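Probable ribosomal RNA small subunit methyltransferase (PDB 3DMH) methylates the N2 atom of a guanosine in 16S ribosomal RNA, using S-adenosylmethionine as the methyl donor. Local coordinates at residues K40-F45 with L104-L109; L50-G55 with V123-A128. All blocks are in the same frame, centred on the assembly; numbering follows the deposited sequence.

Interaction 1: residues K40-F45 with L104-L109; sequences KTVEPF and LVVLAL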
# COMPACT_ATOMS: atom_id res chain seq x y z
N LYS A 40 -10.58 16.32 -14.69
CA LYS A 40 -11.12 17.07 -15.83
C LYS A 40 -12.55 16.70 -16.21
O LYS A 40 -13.17 17.40 -17.01
CB LYS A 40 -10.22 16.91 -17.07
CG LYS A 40 -8.87 17.54 -16.90
CD LYS A 40 -8.00 17.28 -18.09
CE LYS A 40 -6.71 18.06 -17.98
NZ LYS A 40 -6.05 18.15 -19.32
N THR A 41 -13.06 15.61 -15.65
CA THR A 41 -14.31 14.98 -16.13
C THR A 41 -15.45 15.00 -15.11
O THR A 41 -16.61 15.23 -15.48
CB THR A 41 -14.05 13.52 -16.59
OG1 THR A 41 -12.99 13.51 -17.56
CG2 THR A 41 -15.30 12.89 -17.22
N VAL A 42 -15.13 14.74 -13.84
CA VAL A 42 -16.20 14.53 -12.86
C VAL A 42 -17.09 15.77 -12.65
O VAL A 42 -16.59 16.89 -12.53
CB VAL A 42 -15.66 14.06 -11.50
CG1 VAL A 42 -14.97 12.72 -11.66
CG2 VAL A 42 -14.70 15.08 -10.94
N GLU A 43 -18.40 15.52 -12.62
CA GLU A 43 -19.41 16.55 -12.39
C GLU A 43 -20.33 16.08 -11.27
O GLU A 43 -20.57 14.88 -11.13
CB GLU A 43 -20.28 16.73 -13.65
CG GLU A 43 -19.51 16.89 -14.95
CD GLU A 43 -19.28 18.33 -15.32
OE1 GLU A 43 -20.01 19.20 -14.79
OE2 GLU A 43 -18.38 18.60 -16.14
N PRO A 44 -20.85 17.01 -10.45
CA PRO A 44 -21.79 16.62 -9.40
C PRO A 44 -23.02 15.89 -9.93
O PRO A 44 -23.54 16.19 -11.02
CB PRO A 44 -22.19 17.95 -8.76
CG PRO A 44 -21.06 18.85 -9.03
CD PRO A 44 -20.55 18.46 -10.40
N PHE A 45 -23.48 14.92 -9.13
CA PHE A 45 -24.73 14.23 -9.38
C PHE A 45 -25.31 13.85 -8.02
O PHE A 45 -24.69 13.10 -7.28
CB PHE A 45 -24.49 12.97 -10.21
CG PHE A 45 -25.74 12.17 -10.47
CD1 PHE A 45 -26.63 12.58 -11.45
CD2 PHE A 45 -26.05 11.05 -9.70
CE1 PHE A 45 -27.79 11.86 -11.69
CE2 PHE A 45 -27.22 10.34 -9.93
CZ PHE A 45 -28.08 10.73 -10.93
N LEU A 104 -23.32 9.07 -6.01
CA LEU A 104 -22.23 9.08 -6.96
C LEU A 104 -21.01 8.42 -6.37
O LEU A 104 -20.69 8.68 -5.21
CB LEU A 104 -21.88 10.53 -7.32
CG LEU A 104 -20.86 10.77 -8.42
CD1 LEU A 104 -21.35 10.30 -9.78
CD2 LEU A 104 -20.50 12.27 -8.50
N VAL A 105 -20.35 7.57 -7.16
CA VAL A 105 -19.07 6.98 -6.73
C VAL A 105 -18.00 7.34 -7.75
O VAL A 105 -18.26 7.38 -8.96
CB VAL A 105 -19.19 5.43 -6.54
CG1 VAL A 105 -17.82 4.79 -6.28
CG2 VAL A 105 -20.13 5.12 -5.41
N VAL A 106 -16.80 7.62 -7.25
CA VAL A 106 -15.64 7.86 -8.10
C VAL A 106 -14.62 6.75 -7.85
O VAL A 106 -14.25 6.49 -6.70
CB VAL A 106 -15.02 9.24 -7.82
CG1 VAL A 106 -13.75 9.42 -8.66
CG2 VAL A 106 -16.05 10.36 -8.17
N LEU A 107 -14.19 6.07 -8.91
CA LEU A 107 -13.20 5.00 -8.76
C LEU A 107 -12.16 5.05 -9.87
O LEU A 107 -12.44 4.69 -11.04
CB LEU A 107 -13.88 3.62 -8.72
CG LEU A 107 -12.98 2.38 -8.71
CD1 LEU A 107 -12.14 2.36 -7.44
CD2 LEU A 107 -13.84 1.16 -8.77
N ALA A 108 -10.98 5.57 -9.53
CA ALA A 108 -9.79 5.33 -10.34
C ALA A 108 -9.42 3.86 -10.12
O ALA A 108 -9.18 3.43 -8.99
CB ALA A 108 -8.65 6.26 -9.89
N LEU A 109 -9.43 3.08 -11.20
CA LEU A 109 -9.15 1.64 -11.08
C LEU A 109 -7.80 1.36 -10.45
O LEU A 109 -6.77 1.81 -10.97
CB LEU A 109 -9.19 1.00 -12.46
CG LEU A 109 -10.62 0.85 -12.96
CD1 LEU A 109 -10.64 0.74 -14.50
CD2 LEU A 109 -11.26 -0.35 -12.32
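Glu-43 meets Leu-104 with its backbone rather than its acidic side chain: its amide N gives a hydrogen bond to the hydroxyl of Tyr-136, on the neighbouring strand 133-140, while its carbonyl O lies 3.7 Å from Leu-104 CD2. The carboxylate is thus left on the exposed side, where a charge suits the site, and the leucine methyl sits under the peptide backbone. Leu-104 makes the largest single share of the contact. With CG anti to its backbone N (chi1 -174°), its two methyls spread beneath the loop: CD2 also approaches Phe-45 N at 4.0 Å, and CD1 reaches Phe-45 CB at 4.1 Å. Nearer the strand backbone, Leu-104 CB faces Phe-45 O at 3.8 Å. Phe-45 touches through its CB and main chain; with CG anti to the backbone N (chi1 178°), its ring makes no contact with Leu-104, and the side chain also touches Arg-134. Two residues further along the strand, on the same face of the sheet, Val-106 turns CG2 to Val-42 CG1 at 4.3 Å, a looser meeting of two compact, branched side chains. The loop leads from helix 33-41 to strand 48-51 and covers the Leu-104 and Val-106 end of one face of strand 102-108 in a Rossmann-like methyltransferase fold, while helix 33-41 packs on the Ala-108 end. No hydrogen bond joins the two segments, and Phe-45 O is buried here without a polar partner in the model. Cohesion between them therefore rests on apolar packing, and the Glu-43 N bond to Tyr-136 probably helps to fix the loop.

Interaction 2: residues L50-G55 with V123-A128; sequences LDLNPG and VAAARA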
# COMPACT_ATOMS: atom_id res chain seq x y z
N LEU A 50 -18.94 9.19 -2.99
CA LEU A 50 -17.92 8.37 -2.34
C LEU A 50 -16.76 8.17 -3.31
O LEU A 50 -16.96 7.71 -4.43
CB LEU A 50 -18.53 7.01 -1.96
CG LEU A 50 -17.63 6.01 -1.22
CD1 LEU A 50 -17.25 6.51 0.14
CD2 LEU A 50 -18.33 4.62 -1.13
N ASP A 51 -15.54 8.48 -2.88
CA ASP A 51 -14.33 8.17 -3.67
C ASP A 51 -13.67 6.94 -3.07
O ASP A 51 -13.27 6.96 -1.91
CB ASP A 51 -13.36 9.36 -3.62
CG ASP A 51 -12.19 9.22 -4.56
OD1 ASP A 51 -11.79 8.10 -4.92
OD2 ASP A 51 -11.62 10.29 -4.90
N LEU A 52 -13.57 5.86 -3.86
CA LEU A 52 -13.06 4.57 -3.36
C LEU A 52 -11.56 4.37 -3.53
O LEU A 52 -11.02 3.34 -3.12
CB LEU A 52 -13.81 3.40 -4.03
CG LEU A 52 -15.25 3.25 -3.57
CD1 LEU A 52 -15.91 2.13 -4.38
CD2 LEU A 52 -15.33 2.95 -2.08
N ASN A 53 -10.87 5.33 -4.16
CA ASN A 53 -9.42 5.21 -4.36
C ASN A 53 -8.84 6.60 -4.54
O ASN A 53 -8.36 6.94 -5.62
CB ASN A 53 -9.10 4.32 -5.57
CG ASN A 53 -7.59 4.12 -5.78
OD1 ASN A 53 -6.79 4.25 -4.84
ND2 ASN A 53 -7.20 3.85 -7.02
N PRO A 54 -8.95 7.43 -3.49
CA PRO A 54 -8.68 8.86 -3.72
C PRO A 54 -7.23 9.25 -3.91
O PRO A 54 -6.96 10.23 -4.59
CB PRO A 54 -9.21 9.55 -2.47
CG PRO A 54 -9.14 8.48 -1.41
CD PRO A 54 -9.42 7.16 -2.11
N GLY A 55 -6.30 8.52 -3.31
CA GLY A 55 -4.90 9.03 -3.25
C GLY A 55 -4.92 10.39 -2.58
O GLY A 55 -5.58 10.59 -1.57
N VAL A 123 -17.46 -4.17 -7.00
CA VAL A 123 -18.66 -4.58 -6.25
C VAL A 123 -18.98 -3.61 -5.11
O VAL A 123 -20.15 -3.28 -4.89
CB VAL A 123 -18.54 -6.02 -5.73
CG1 VAL A 123 -19.82 -6.42 -5.01
CG2 VAL A 123 -18.27 -6.98 -6.88
N ALA A 124 -17.95 -3.14 -4.40
CA ALA A 124 -18.17 -2.15 -3.35
C ALA A 124 -18.86 -0.91 -3.94
O ALA A 124 -19.76 -0.34 -3.31
CB ALA A 124 -16.85 -1.75 -2.71
N ALA A 125 -18.42 -0.50 -5.13
CA ALA A 125 -19.00 0.68 -5.79
C ALA A 125 -20.48 0.44 -6.09
O ALA A 125 -21.33 1.28 -5.80
CB ALA A 125 -18.25 1.02 -7.07
N ALA A 126 -20.77 -0.72 -6.67
CA ALA A 126 -22.16 -1.10 -7.01
C ALA A 126 -23.05 -1.14 -5.76
O ALA A 126 -24.19 -0.66 -5.78
CB ALA A 126 -22.18 -2.42 -7.77
N ARG A 127 -22.52 -1.70 -4.67
CA ARG A 127 -23.24 -1.78 -3.40
C ARG A 127 -23.45 -0.42 -2.74
O ARG A 127 -24.51 -0.17 -2.14
CB ARG A 127 -22.52 -2.74 -2.45
CG ARG A 127 -22.43 -4.17 -2.99
CD ARG A 127 -21.88 -5.17 -1.97
NE ARG A 127 -22.64 -5.19 -0.73
CZ ARG A 127 -23.75 -5.91 -0.54
NH1 ARG A 127 -24.22 -6.68 -1.52
NH2 ARG A 127 -24.38 -5.86 0.62
N ALA A 128 -22.46 0.47 -2.84
CA ALA A 128 -22.52 1.78 -2.21
C ALA A 128 -23.61 2.67 -2.79
O ALA A 128 -24.15 3.53 -2.09
CB ALA A 128 -21.16 2.48 -2.33
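Ala-124 starts the contact on the helix side, its CB 4.3 Å from Leu-52 CD1. One residue on, Ala-125 takes the same methyl more closely: CD1 lies 3.7 Å from its CA and 3.7 Å from its CB, and so rests on the helix backbone as much as on a side chain. Leu-52 gets there with CG anti to its carbonyl carbon (chi1 -71°), pointing the branch outward from the turn that follows strand 48-51. Small residues suit this helix face because they let a leucine methyl approach the main chain. The layering is that of a Rossmann-like methyltransferase, with helix 115-128 lying over the sheet; Val-105 of the neighbouring strand touches both Leu-52 and Ala-125. In such folds the loop after the first strand is often the cofactor loop, but here it lies away from the bound ligands. At the end of the strand Asp-51 makes an Asx turn, OD1 accepting from Asn-53 N at 3.0 Å, 25° out of the carboxylate plane and on its anti side. Arg-127 turns off toward Pro-180, whose carbonyl its NH1 meets. Ala-128, one helical turn after Ala-124, closes the row with CB 3.7 Å from Leu-50 CD2.

Interactions 1 and 2 share one sheet, their centres about 10 Å apart, and cover opposite faces of it: segment 40-45 packs, through residues from Val-42 on, on Leu-104 and Val-106, whereas helix 115-128 packs on the face that carries Val-105. Strands 48-51 and 102-108 join the two contacts directly. Val-106 N lies 2.8 Å from Leu-50 O, a probable hydrogen bond between parallel neighbours, and just past the end of strand 48-51 Asn-53 ND2 bonds Ala-108 O, at the end of strand 102-108, also at 2.8 Å. Both contacts lie away from the S-adenosylmethionine and guanosine pockets. A second sheet with the same strand order contains strand 299-304, followed at once by Asn-305, which binds both ligands.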